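Local atomic coordinates of insect group II chitinase (Ostrinia furnacalis, PDB entry 5Y2A), a protein that probably hydrolyses chitin in insects, as the second catalytic domain of a group II chitinase of glycoside hydrolase family 18. Residues G244-Y248 with L362-I366; E1-V5 with R333-G339; L282-I287 with V317-D321. All blocks are in the same frame, centred on the assembly; numbering follows the deposited sequence.

Contact 1 of 3, residues G244-Y248 with L362-I366; sequences GVPFY and LLTTI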
ATOM      1  N   GLY A 244     -15.573  -3.355  18.445  1.00 13.59           N
ATOM      2  CA  GLY A 244     -15.325  -3.760  17.075  1.00 10.40           C
ATOM      3  C   GLY A 244     -14.841  -5.195  16.968  1.00 14.66           C
ATOM      4  O   GLY A 244     -14.123  -5.710  17.827  1.00 14.07           O
ATOM      5  N   VAL A 245     -15.249  -5.841  15.883  1.00 11.52           N
ATOM      6  CA  VAL A 245     -14.849  -7.208  15.559  1.00 13.13           C
ATOM      7  C   VAL A 245     -14.267  -7.174  14.151  1.00 11.35           C
ATOM      8  O   VAL A 245     -14.942  -6.700  13.226  1.00 11.80           O
ATOM      9  CB  VAL A 245     -16.043  -8.176  15.639  1.00 12.59           C
ATOM     10  CG1 VAL A 245     -15.616  -9.601  15.279  1.00 13.76           C
ATOM     11  CG2 VAL A 245     -16.710  -8.126  17.016  1.00 12.39           C
ATOM     12  N   PRO A 246     -13.043  -7.659  13.934  1.00 15.27           N
ATOM     13  CA  PRO A 246     -12.489  -7.688  12.572  1.00 12.21           C
ATOM     14  C   PRO A 246     -13.063  -8.862  11.783  1.00 12.97           C
ATOM     15  O   PRO A 246     -13.150  -9.984  12.288  1.00 11.20           O
ATOM     16  CB  PRO A 246     -10.984  -7.861  12.809  1.00 11.49           C
ATOM     17  CG  PRO A 246     -10.928  -8.688  14.084  1.00 12.70           C
ATOM     18  CD  PRO A 246     -12.100  -8.202  14.929  1.00 14.20           C
ATOM     19  N   PHE A 247     -13.463  -8.595  10.538  1.00 10.50           N
ATOM     20  CA  PHE A 247     -13.913  -9.629   9.613  1.00 10.33           C
ATOM     21  C   PHE A 247     -12.803 -10.040   8.644  1.00 12.24           C
ATOM     22  O   PHE A 247     -13.079 -10.481   7.522  1.00 11.65           O
ATOM     23  CB  PHE A 247     -15.149  -9.153   8.839  1.00 11.76           C
ATOM     24  CG  PHE A 247     -16.436  -9.122   9.657  1.00 11.33           C
ATOM     25  CD1 PHE A 247     -16.448  -9.473  11.001  1.00 11.42           C
ATOM     26  CD2 PHE A 247     -17.639  -8.749   9.057  1.00 13.90           C
ATOM     27  CE1 PHE A 247     -17.640  -9.449  11.740  1.00 13.66           C
ATOM     28  CE2 PHE A 247     -18.836  -8.713   9.784  1.00 11.38           C
ATOM     29  CZ  PHE A 247     -18.838  -9.072  11.126  1.00 12.67           C
ATOM     30  N   TYR A 248     -11.548  -9.916   9.075  1.00 13.09           N
ATOM     31  CA  TYR A 248     -10.381 -10.171   8.242  1.00 13.39           C
ATOM     32  C   TYR A 248      -9.267 -10.665   9.149  1.00 13.05           C
ATOM     33  O   TYR A 248      -9.338 -10.544  10.375  1.00 12.88           O
ATOM     34  CB  TYR A 248      -9.921  -8.907   7.500  1.00 11.81           C
ATOM     35  CG  TYR A 248      -9.482  -7.841   8.472  1.00 12.93           C
ATOM     36  CD1 TYR A 248     -10.412  -6.980   9.043  1.00 13.55           C
ATOM     37  CD2 TYR A 248      -8.148  -7.722   8.863  1.00 13.38           C
ATOM     38  CE1 TYR A 248     -10.033  -6.027   9.964  1.00 14.82           C
ATOM     39  CE2 TYR A 248      -7.758  -6.769   9.788  1.00 13.42           C
ATOM     40  CZ  TYR A 248      -8.712  -5.921  10.330  1.00 15.78           C
ATOM     41  OH  TYR A 248      -8.349  -4.961  11.244  1.00 16.26           O
ATOM     42  N   LEU A 362     -20.349 -14.243   9.920  1.00 13.42           N
ATOM     43  CA  LEU A 362     -19.856 -13.500  11.076  1.00 14.16           C
ATOM     44  C   LEU A 362     -20.869 -12.457  11.537  1.00 13.98           C
ATOM     45  O   LEU A 362     -21.154 -12.336  12.733  1.00 15.32           O
ATOM     46  CB  LEU A 362     -18.511 -12.846  10.751  1.00 12.54           C
ATOM     47  CG  LEU A 362     -17.335 -13.779  10.425  1.00 13.61           C
ATOM     48  CD1 LEU A 362     -16.070 -12.966  10.129  1.00 14.32           C
ATOM     49  CD2 LEU A 362     -17.068 -14.790  11.543  1.00 14.68           C
ATOM     50  N   LEU A 363     -21.430 -11.693  10.599  1.00 15.34           N
ATOM     51  CA  LEU A 363     -22.397 -10.668  10.982  1.00 11.62           C
ATOM     52  C   LEU A 363     -23.691 -11.291  11.497  1.00 13.87           C
ATOM     53  O   LEU A 363     -24.326 -10.756  12.414  1.00 11.58           O
ATOM     54  CB  LEU A 363     -22.670  -9.742   9.795  1.00 15.03           C
ATOM     55  CG  LEU A 363     -23.559  -8.526  10.057  1.00 13.14           C
ATOM     56  CD1 LEU A 363     -22.934  -7.621  11.107  1.00 14.25           C
ATOM     57  CD2 LEU A 363     -23.800  -7.766   8.760  1.00 15.29           C
ATOM     58  N   THR A 364     -24.110 -12.409  10.910  1.00 14.69           N
ATOM     59  CA  THR A 364     -25.305 -13.097  11.394  1.00 14.31           C
ATOM     60  C   THR A 364     -25.117 -13.586  12.826  1.00 14.74           C
ATOM     61  O   THR A 364     -26.032 -13.482  13.654  1.00 14.89           O
ATOM     62  CB  THR A 364     -25.639 -14.260  10.460  1.00 17.31           C
ATOM     63  OG1 THR A 364     -25.918 -13.742   9.155  1.00 16.15           O
ATOM     64  CG2 THR A 364     -26.846 -15.038  10.964  1.00 18.99           C
ATOM     65  N   THR A 365     -23.932 -14.118  13.135  1.00 14.19           N
ATOM     66  CA  THR A 365     -23.634 -14.563  14.493  1.00 15.76           C
ATOM     67  C   THR A 365     -23.754 -13.421  15.501  1.00 18.70           C
ATOM     68  O   THR A 365     -24.317 -13.601  16.590  1.00 14.73           O
ATOM     69  CB  THR A 365     -22.235 -15.183  14.534  1.00 17.85           C
ATOM     70  OG1 THR A 365     -22.219 -16.374  13.733  1.00 17.44           O
ATOM     71  CG2 THR A 365     -21.836 -15.517  15.956  1.00 17.49           C
ATOM     72  N   ILE A 366     -23.238 -12.236  15.157  1.00 12.53           N
ATOM     73  CA  ILE A 366     -23.332 -11.088  16.059  1.00 13.22           C
ATOM     74  C   ILE A 366     -24.790 -10.662  16.250  1.00 15.49           C
ATOM     75  O   ILE A 366     -25.214 -10.335  17.369  1.00 14.96           O
ATOM     76  CB  ILE A 366     -22.450  -9.934  15.535  1.00 12.98           C
ATOM     77  CG1 ILE A 366     -20.967 -10.326  15.642  1.00 13.66           C
ATOM     78  CG2 ILE A 366     -22.733  -8.644  16.297  1.00 13.58           C
ATOM     79  CD1 ILE A 366     -19.995  -9.358  14.972  1.00 14.21           C
TER
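The phenyl ring of F247 lies against L362, L363 and I366 of the helix, and each meets it differently. L362 offers a face contact: its CB stands 3.9 Å from the centroid of the F247 ring and 20° off the ring normal, a CH-pi geometry displaced toward the rim. The branch beyond runs on past the ring, since L362 has a fully extended second torsion (chi2 -180°) that throws CD1 toward the root of the phenylalanine, 3.6 Å from F247 CD1. I366 comes to the ring edge, its CD1 4.0 Å from F247 CE1. L363 approaches at a slant: its CB is 4.0 Å from F247 CE2, and its backbone N, already hydrogen-bonded to D348 OD2, is 3.7 Å from F247 CZ. A second apolar meeting lies beside the ring, where V245 CG2 and I366 CD1 touch tip to tip at 4.1 Å. The ring of F247 has an unusual setting, with chi2 at 1°, so that CD1 eclipses CA instead of the plane standing across the CA-CB bond; this turns a face to L362 CB and an edge to I366. In the TIM barrel of this family, strand 241-254 is the seventh parallel strand and helix 361-371 the outer helix that follows the eighth, so the side chain of V245, on the strand, and that of F247, just past its regular part, reach outward from the barrel wall onto the helical layer. A serine in place of F247 would probably open a gap between L362 and I366 and leave the ends of both residues without their aromatic partner. On the strand side, backbone hydrogen bonds of F247 to W343 and F284 hold the segment carrying the ring, while its side chain also touches A342 of strand 339-343.

Contact 2 of 3, residues E1-V5 with R333-G339; sequences ERFKV and RAMELGG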
ATOM      1  N   GLU A   1     -33.773  -1.873  20.455  1.00 50.39           N
ATOM      2  CA  GLU A   1     -32.674  -0.930  20.295  1.00 50.55           C
ATOM      3  C   GLU A   1     -31.777  -0.947  21.542  1.00 43.39           C
ATOM      4  O   GLU A   1     -30.997  -0.030  21.807  1.00 46.59           O
ATOM      5  CB  GLU A   1     -33.234   0.469  19.970  1.00 61.67           C
ATOM      6  CG  GLU A   1     -33.371   1.442  21.129  1.00 74.21           C
ATOM      7  CD  GLU A   1     -34.009   2.756  20.715  1.00 79.49           C
ATOM      8  OE1 GLU A   1     -33.332   3.800  20.843  1.00 77.16           O
ATOM      9  OE2 GLU A   1     -35.179   2.750  20.273  1.00 79.75           O
ATOM     10  N   ARG A   2     -31.830  -2.056  22.313  1.00 33.26           N
ATOM     11  CA  ARG A   2     -30.922  -2.213  23.475  1.00 29.55           C
ATOM     12  C   ARG A   2     -29.450  -2.324  23.061  1.00 27.82           C
ATOM     13  O   ARG A   2     -28.646  -1.743  23.664  1.00 26.10           O
ATOM     14  CB  ARG A   2     -31.207  -3.422  24.366  1.00 29.89           C
ATOM     15  CG  ARG A   2     -30.423  -3.481  25.664  1.00 35.96           C
ATOM     16  CD  ARG A   2     -30.717  -4.785  26.447  1.00 65.51           C
ATOM     17  NE  ARG A   2     -30.325  -4.777  27.844  1.00 72.05           N
ATOM     18  CZ  ARG A   2     -29.650  -5.742  28.459  1.00 68.17           C
ATOM     19  NH1 ARG A   2     -29.270  -6.806  27.797  1.00 58.70           N
ATOM     20  NH2 ARG A   2     -29.333  -5.648  29.736  1.00 65.79           N
ATOM     21  N   PHE A   3     -29.160  -3.100  22.038  1.00 21.71           N
ATOM     22  CA  PHE A   3     -27.782  -3.250  21.581  1.00 21.69           C
ATOM     23  C   PHE A   3     -27.679  -2.816  20.128  1.00 22.31           C
ATOM     24  O   PHE A   3     -28.563  -3.109  19.318  1.00 23.78           O
ATOM     25  CB  PHE A   3     -27.270  -4.694  21.730  1.00 19.70           C
ATOM     26  CG  PHE A   3     -27.141  -5.149  23.162  1.00 23.29           C
ATOM     27  CD1 PHE A   3     -26.155  -4.622  23.982  1.00 17.80           C
ATOM     28  CD2 PHE A   3     -28.012  -6.090  23.686  1.00 22.07           C
ATOM     29  CE1 PHE A   3     -26.036  -5.026  25.298  1.00 23.12           C
ATOM     30  CE2 PHE A   3     -27.901  -6.499  25.006  1.00 25.57           C
ATOM     31  CZ  PHE A   3     -26.914  -5.968  25.811  1.00 26.27           C
ATOM     32  N   LYS A   4     -26.602  -2.109  19.803  1.00 15.25           N
ATOM     33  CA  LYS A   4     -26.354  -1.687  18.435  1.00 16.09           C
ATOM     34  C   LYS A   4     -25.495  -2.708  17.697  1.00 16.16           C
ATOM     35  O   LYS A   4     -24.666  -3.402  18.293  1.00 15.39           O
ATOM     36  CB  LYS A   4     -25.660  -0.320  18.410  1.00 16.32           C
ATOM     37  CG  LYS A   4     -26.434   0.794  19.103  1.00 18.19           C
ATOM     38  CD  LYS A   4     -25.665   2.123  19.026  1.00 17.53           C
ATOM     39  CE  LYS A   4     -26.509   3.290  19.536  1.00 21.06           C
ATOM     40  NZ  LYS A   4     -26.901   3.114  20.962  1.00 20.91           N
ATOM     41  N   VAL A   5     -25.716  -2.815  16.387  1.00 14.75           N
ATOM     42  CA  VAL A   5     -24.795  -3.518  15.497  1.00 15.31           C
ATOM     43  C   VAL A   5     -24.393  -2.493  14.445  1.00 14.58           C
ATOM     44  O   VAL A   5     -25.176  -2.163  13.546  1.00 14.02           O
ATOM     45  CB  VAL A   5     -25.404  -4.776  14.873  1.00 15.34           C
ATOM     46  CG1 VAL A   5     -24.389  -5.447  13.940  1.00 12.71           C
ATOM     47  CG2 VAL A   5     -25.836  -5.752  15.962  1.00 17.33           C
ATOM     48  N   ARG A 333     -22.784  -8.324  25.697  1.00 18.50           N
ATOM     49  CA  ARG A 333     -24.037  -8.420  26.425  1.00 20.93           C
ATOM     50  C   ARG A 333     -23.796  -8.627  27.917  1.00 21.41           C
ATOM     51  O   ARG A 333     -24.467  -7.999  28.748  1.00 21.68           O
ATOM     52  CB  ARG A 333     -24.892  -9.538  25.839  1.00 22.86           C
ATOM     53  CG  ARG A 333     -26.321  -9.446  26.270  1.00 33.97           C
ATOM     54  CD  ARG A 333     -27.213 -10.234  25.361  1.00 33.57           C
ATOM     55  NE  ARG A 333     -28.570 -10.250  25.882  1.00 40.32           N
ATOM     56  CZ  ARG A 333     -29.626 -10.673  25.198  1.00 52.49           C
ATOM     57  NH1 ARG A 333     -29.477 -11.116  23.958  1.00 42.35           N
ATOM     58  NH2 ARG A 333     -30.828 -10.648  25.753  1.00 50.95           N
ATOM     59  N   ALA A 334     -22.825  -9.468  28.277  1.00 21.33           N
ATOM     60  CA  ALA A 334     -22.539  -9.707  29.689  1.00 19.22           C
ATOM     61  C   ALA A 334     -22.043  -8.445  30.382  1.00 23.77           C
ATOM     62  O   ALA A 334     -22.429  -8.167  31.523  1.00 21.64           O
ATOM     63  CB  ALA A 334     -21.521 -10.837  29.836  1.00 22.46           C
ATOM     64  N   MET A 335     -21.163  -7.689  29.719  1.00 20.91           N
ATOM     65  CA  MET A 335     -20.648  -6.418  30.217  1.00 19.72           C
ATOM     66  C   MET A 335     -21.652  -5.280  30.103  1.00 17.85           C
ATOM     67  O   MET A 335     -21.353  -4.172  30.568  1.00 20.00           O
ATOM     68  CB  MET A 335     -19.366  -6.049  29.459  1.00 18.49           C
ATOM     69  CG  MET A 335     -18.163  -6.919  29.773  1.00 21.00           C
ATOM     70  SD  MET A 335     -17.383  -6.490  31.339  1.00 23.74           S
ATOM     71  CE  MET A 335     -16.614  -4.945  30.885  1.00 19.34           C
ATOM     72  N   GLU A 336     -22.808  -5.514  29.478  1.00 21.05           N
ATOM     73  CA  GLU A 336     -23.844  -4.493  29.309  1.00 18.74           C
ATOM     74  C   GLU A 336     -23.309  -3.263  28.572  1.00 21.19           C
ATOM     75  O   GLU A 336     -23.527  -2.117  28.974  1.00 19.08           O
ATOM     76  CB  GLU A 336     -24.454  -4.114  30.664  1.00 23.01           C
ATOM     77  CG  GLU A 336     -25.014  -5.319  31.415  1.00 35.21           C
ATOM     78  CD  GLU A 336     -25.528  -4.973  32.801  1.00 52.44           C
ATOM     79  OE1 GLU A 336     -26.681  -5.334  33.113  1.00 54.07           O
ATOM     80  OE2 GLU A 336     -24.774  -4.351  33.581  1.00 58.74           O
ATOM     81  N   LEU A 337     -22.626  -3.511  27.458  1.00 18.59           N
ATOM     82  CA  LEU A 337     -22.044  -2.443  26.662  1.00 18.39           C
ATOM     83  C   LEU A 337     -23.077  -1.953  25.647  1.00 18.16           C
ATOM     84  O   LEU A 337     -24.233  -2.377  25.658  1.00 19.35           O
ATOM     85  CB  LEU A 337     -20.761  -2.929  25.988  1.00 15.78           C
ATOM     86  CG  LEU A 337     -19.721  -3.507  26.953  1.00 18.77           C
ATOM     87  CD1 LEU A 337     -18.480  -3.978  26.200  1.00 15.25           C
ATOM     88  CD2 LEU A 337     -19.353  -2.484  28.024  1.00 18.19           C
ATOM     89  N   GLY A 338     -22.662  -1.054  24.750  1.00 14.77           N
ATOM     90  CA  GLY A 338     -23.594  -0.482  23.790  1.00 16.68           C
ATOM     91  C   GLY A 338     -23.869  -1.348  22.578  1.00 16.21           C
ATOM     92  O   GLY A 338     -24.929  -1.224  21.954  1.00 16.51           O
ATOM     93  N   GLY A 339     -22.931  -2.209  22.208  1.00 14.95           N
ATOM     94  CA  GLY A 339     -23.152  -3.081  21.069  1.00 14.16           C
ATOM     95  C   GLY A 339     -21.832  -3.538  20.473  1.00 12.40           C
ATOM     96  O   GLY A 339     -20.779  -3.432  21.105  1.00 12.35           O
TER
HETATM   97  O   HOH W   1     -27.006   0.567  22.706  1.00 22.69           O
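K4 and G339 form a parallel beta bridge with their CA atoms 4.4 Å apart, secured by a hydrogen bond from K4 N to G338 O of 2.9 Å. Beside it G339 CA comes to 3.2 Å from K4 O, a CA-H...O contact; G339 has backbone angles open only to a residue without a CB, whose absence also lets K4 O come this close. This pairing of strands 4-10 and 339-343 closes the TIM barrel, joining its first strand to its last. F3 is edged in by carbonyls: its CE1 is 3.2 Å from L337 O, near the ring plane, while R333 CG approaches the ring obliquely, 3.6 Å from F3 CZ. R2 and R333 cross at about a right angle, a like-charged pair; E336 stands near R2 but beyond salt-bridge distance, and R333 NH1 donates to V369 O. One water links three groups, donating to G338 O at 2.8 Å and R2 O at 3.0 Å and accepting from K4 NZ at 3.1 Å. A bend at the end of the lysine chain (chi4 61°) brings NZ to it. G338 O thus takes both a backbone N-H and a water hydrogen, and K239 NZ donates to L337 O and R2 O, so the polar part of the seam runs through carbonyl oxygens, beside the packing of F3 on R333, with both arginines on the solvent-exposed side.

Contact 3 of 3, residues L282-I287 with V317-D321; sequences LSFYEI and VSFDD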
ATOM      1  N   LEU A 282      -6.001 -10.638   4.784  1.00 12.59           N
ATOM      2  CA  LEU A 282      -6.871 -11.602   4.110  1.00 12.50           C
ATOM      3  C   LEU A 282      -8.278 -11.450   4.663  1.00 13.03           C
ATOM      4  O   LEU A 282      -8.457 -11.386   5.883  1.00 14.05           O
ATOM      5  CB  LEU A 282      -6.392 -13.052   4.313  1.00 11.78           C
ATOM      6  CG  LEU A 282      -5.063 -13.496   3.686  1.00 11.79           C
ATOM      7  CD1 LEU A 282      -4.671 -14.890   4.184  1.00 13.10           C
ATOM      8  CD2 LEU A 282      -5.145 -13.479   2.159  1.00 13.35           C
ATOM      9  N   SER A 283      -9.268 -11.387   3.773  1.00 10.82           N
ATOM     10  CA  SER A 283     -10.654 -11.376   4.218  1.00 11.54           C
ATOM     11  C   SER A 283     -11.005 -12.712   4.857  1.00 12.98           C
ATOM     12  O   SER A 283     -10.334 -13.727   4.643  1.00 12.33           O
ATOM     13  CB  SER A 283     -11.599 -11.109   3.043  1.00 11.87           C
ATOM     14  OG  SER A 283     -11.640 -12.232   2.169  1.00 11.34           O
ATOM     15  N   PHE A 284     -12.077 -12.709   5.648  1.00 10.59           N
ATOM     16  CA  PHE A 284     -12.531 -13.962   6.238  1.00 12.07           C
ATOM     17  C   PHE A 284     -12.833 -14.996   5.160  1.00 12.42           C
ATOM     18  O   PHE A 284     -12.499 -16.174   5.318  1.00 12.96           O
ATOM     19  CB  PHE A 284     -13.760 -13.740   7.122  1.00 12.33           C
ATOM     20  CG  PHE A 284     -14.230 -15.002   7.816  1.00 14.76           C
ATOM     21  CD1 PHE A 284     -13.392 -15.681   8.694  1.00 14.02           C
ATOM     22  CD2 PHE A 284     -15.492 -15.520   7.566  1.00 16.65           C
ATOM     23  CE1 PHE A 284     -13.812 -16.843   9.323  1.00 15.24           C
ATOM     24  CE2 PHE A 284     -15.920 -16.686   8.197  1.00 15.66           C
ATOM     25  CZ  PHE A 284     -15.076 -17.347   9.075  1.00 14.26           C
ATOM     26  N   TYR A 285     -13.444 -14.575   4.044  1.00 12.56           N
ATOM     27  CA  TYR A 285     -13.775 -15.549   3.008  1.00 13.48           C
ATOM     28  C   TYR A 285     -12.526 -16.065   2.298  1.00 13.28           C
ATOM     29  O   TYR A 285     -12.491 -17.232   1.889  1.00 13.83           O
ATOM     30  CB  TYR A 285     -14.791 -14.971   2.011  1.00 13.92           C
ATOM     31  CG  TYR A 285     -14.376 -13.750   1.210  1.00 14.44           C
ATOM     32  CD1 TYR A 285     -13.604 -13.876   0.057  1.00 13.33           C
ATOM     33  CD2 TYR A 285     -14.803 -12.479   1.576  1.00 12.07           C
ATOM     34  CE1 TYR A 285     -13.238 -12.756  -0.691  1.00 13.26           C
ATOM     35  CE2 TYR A 285     -14.447 -11.355   0.834  1.00 13.57           C
ATOM     36  CZ  TYR A 285     -13.668 -11.506  -0.302  1.00 13.44           C
ATOM     37  OH  TYR A 285     -13.314 -10.395  -1.044  1.00 13.59           O
ATOM     38  N   GLU A 286     -11.487 -15.233   2.157  1.00 11.91           N
ATOM     39  CA  GLU A 286     -10.225 -15.738   1.618  1.00 12.76           C
ATOM     40  C   GLU A 286      -9.594 -16.755   2.567  1.00 13.37           C
ATOM     41  O   GLU A 286      -8.946 -17.712   2.128  1.00 12.55           O
ATOM     42  CB  GLU A 286      -9.265 -14.574   1.350  1.00 12.61           C
ATOM     43  CG  GLU A 286      -9.676 -13.713   0.158  1.00 13.45           C
ATOM     44  CD  GLU A 286      -8.857 -12.434   0.021  1.00 13.80           C
ATOM     45  OE1 GLU A 286      -8.519 -11.803   1.049  1.00 13.74           O
ATOM     46  OE2 GLU A 286      -8.566 -12.044  -1.130  1.00 13.42           O
ATOM     47  N   ILE A 287      -9.765 -16.559   3.870  1.00 11.99           N
ATOM     48  CA  ILE A 287      -9.268 -17.538   4.832  1.00 12.73           C
ATOM     49  C   ILE A 287     -10.061 -18.835   4.725  1.00 16.24           C
ATOM     50  O   ILE A 287      -9.501 -19.934   4.826  1.00 14.75           O
ATOM     51  CB  ILE A 287      -9.319 -16.943   6.248  1.00 12.86           C
ATOM     52  CG1 ILE A 287      -8.363 -15.752   6.356  1.00 13.59           C
ATOM     53  CG2 ILE A 287      -8.997 -17.996   7.300  1.00 13.03           C
ATOM     54  CD1 ILE A 287      -8.589 -14.931   7.595  1.00 13.53           C
ATOM     55  N   VAL A 317      -1.931 -16.743   9.298  1.00 14.14           N
ATOM     56  CA  VAL A 317      -2.925 -15.676   9.386  1.00 14.93           C
ATOM     57  C   VAL A 317      -3.782 -15.900  10.626  1.00 14.11           C
ATOM     58  O   VAL A 317      -4.293 -17.003  10.846  1.00 14.14           O
ATOM     59  CB  VAL A 317      -3.797 -15.589   8.114  1.00 14.45           C
ATOM     60  CG1 VAL A 317      -4.545 -16.902   7.844  1.00 13.15           C
ATOM     61  CG2 VAL A 317      -4.764 -14.394   8.181  1.00 11.26           C
ATOM     62  N   SER A 318      -3.936 -14.858  11.436  1.00 12.29           N
ATOM     63  CA  SER A 318      -4.788 -14.892  12.617  1.00 13.81           C
ATOM     64  C   SER A 318      -6.078 -14.127  12.351  1.00 14.89           C
ATOM     65  O   SER A 318      -6.082 -13.128  11.634  1.00 12.27           O
ATOM     66  CB  SER A 318      -4.070 -14.287  13.822  1.00 14.19           C
ATOM     67  OG  SER A 318      -3.634 -12.963  13.539  1.00 12.22           O
ATOM     68  N   PHE A 319      -7.174 -14.589  12.946  1.00 10.99           N
ATOM     69  CA  PHE A 319      -8.490 -14.065  12.590  1.00 13.15           C
ATOM     70  C   PHE A 319      -9.501 -14.501  13.639  1.00 15.25           C
ATOM     71  O   PHE A 319      -9.247 -15.413  14.432  1.00 14.51           O
ATOM     72  CB  PHE A 319      -8.917 -14.568  11.205  1.00 13.15           C
ATOM     73  CG  PHE A 319      -9.000 -16.073  11.116  1.00 16.30           C
ATOM     74  CD1 PHE A 319      -7.853 -16.840  10.916  1.00 13.10           C
ATOM     75  CD2 PHE A 319     -10.222 -16.722  11.238  1.00 16.11           C
ATOM     76  CE1 PHE A 319      -7.929 -18.227  10.849  1.00 13.92           C
ATOM     77  CE2 PHE A 319     -10.303 -18.105  11.162  1.00 14.60           C
ATOM     78  CZ  PHE A 319      -9.155 -18.855  10.967  1.00 15.69           C
ATOM     79  N   ASP A 320     -10.669 -13.855  13.615  1.00 13.87           N
ATOM     80  CA  ASP A 320     -11.817 -14.284  14.403  1.00 13.52           C
ATOM     81  C   ASP A 320     -12.739 -15.124  13.526  1.00 15.20           C
ATOM     82  O   ASP A 320     -13.072 -14.723  12.405  1.00 13.15           O
ATOM     83  CB  ASP A 320     -12.587 -13.090  14.976  1.00 13.65           C
ATOM     84  CG  ASP A 320     -11.903 -12.479  16.179  1.00 13.57           C
ATOM     85  OD1 ASP A 320     -10.920 -13.072  16.660  1.00 15.75           O
ATOM     86  OD2 ASP A 320     -12.346 -11.409  16.650  1.00 15.89           O
ATOM     87  N   ASP A 321     -13.154 -16.278  14.042  1.00 15.19           N
ATOM     88  CA  ASP A 321     -14.126 -17.125  13.377  1.00 16.73           C
ATOM     89  C   ASP A 321     -15.492 -16.924  14.029  1.00 16.31           C
ATOM     90  O   ASP A 321     -15.674 -16.048  14.882  1.00 17.36           O
ATOM     91  CB  ASP A 321     -13.679 -18.595  13.420  1.00 17.36           C
ATOM     92  CG  ASP A 321     -13.788 -19.214  14.815  1.00 17.43           C
ATOM     93  OD1 ASP A 321     -13.731 -18.485  15.827  1.00 17.31           O
ATOM     94  OD2 ASP A 321     -13.910 -20.453  14.898  1.00 21.90           O
TER
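L282, F284 and I287 pack on V317 and F319 in what is probably the alpha/beta insertion domain of GH18 chitinases, the excursion between the seventh barrel strand and its helix; strand 315-318 leads back from it to helix 322-334. I287 is central. Its CG2 lies over one face of the F319 ring, 3.8 Å from the centroid and 14° off the normal, a CH-pi contact, while its other branch slides back toward the ring's root, with I287 CD1 3.6 Å from F319 CB. The same CD1 reaches V317 CG2 at 3.9 Å, and L282 CD1 crosses to V317 CG2 at 4.0 Å. F319 takes a first torsion of 60°, placing CG between the backbone N and the carbonyl carbon, and this folds the ring back under the isoleucine. F284 CE1 comes 4.1 Å from F319 CD2, which lies near the plane of the F284 ring, and 3.8 Å from D320 O. Behind these apolar groups S283 and E286 form a capping box at the start of helix 284-292: S283 N donates to E286 OE1 (2.9 Å), met on the carboxylate's anti side, and E286 N donates to S283 OG (3.0 Å). D321 is the N-cap of helix 322-334, with OD1 accepting from M324 N. No hydrogen bond crosses between the segments, and the buried carboxylates find partners beyond them: D320 pairs with K328, D321 with R300, and E286 with T276 and the backbone of E275. The join itself therefore rests on apolar packing, while polar groups fix the helix starts on both sides of it.

Strand 241-254 is the common thread: it carries one side of contact 1, pairs antiparallel with strands 281-283 and 315-318 of contact 3, and runs parallel to strand 339-343, which contact 2 joins to strand 4-10. The centres of contacts 1 and 3 are about 11 Å apart, bridged by a probable hydrogen bond from F284 N to F247 O (3.1 Å). The centre of contact 2 lies about 15 Å from that of contact 1, where V5 CG1 and L363 CD1 pack at 3.9 Å, and about 25 Å from that of contact 3. Contact 3 falls between the halves of both others, so barrel closure and outer helix are completed only after the chain has passed the probable insertion domain.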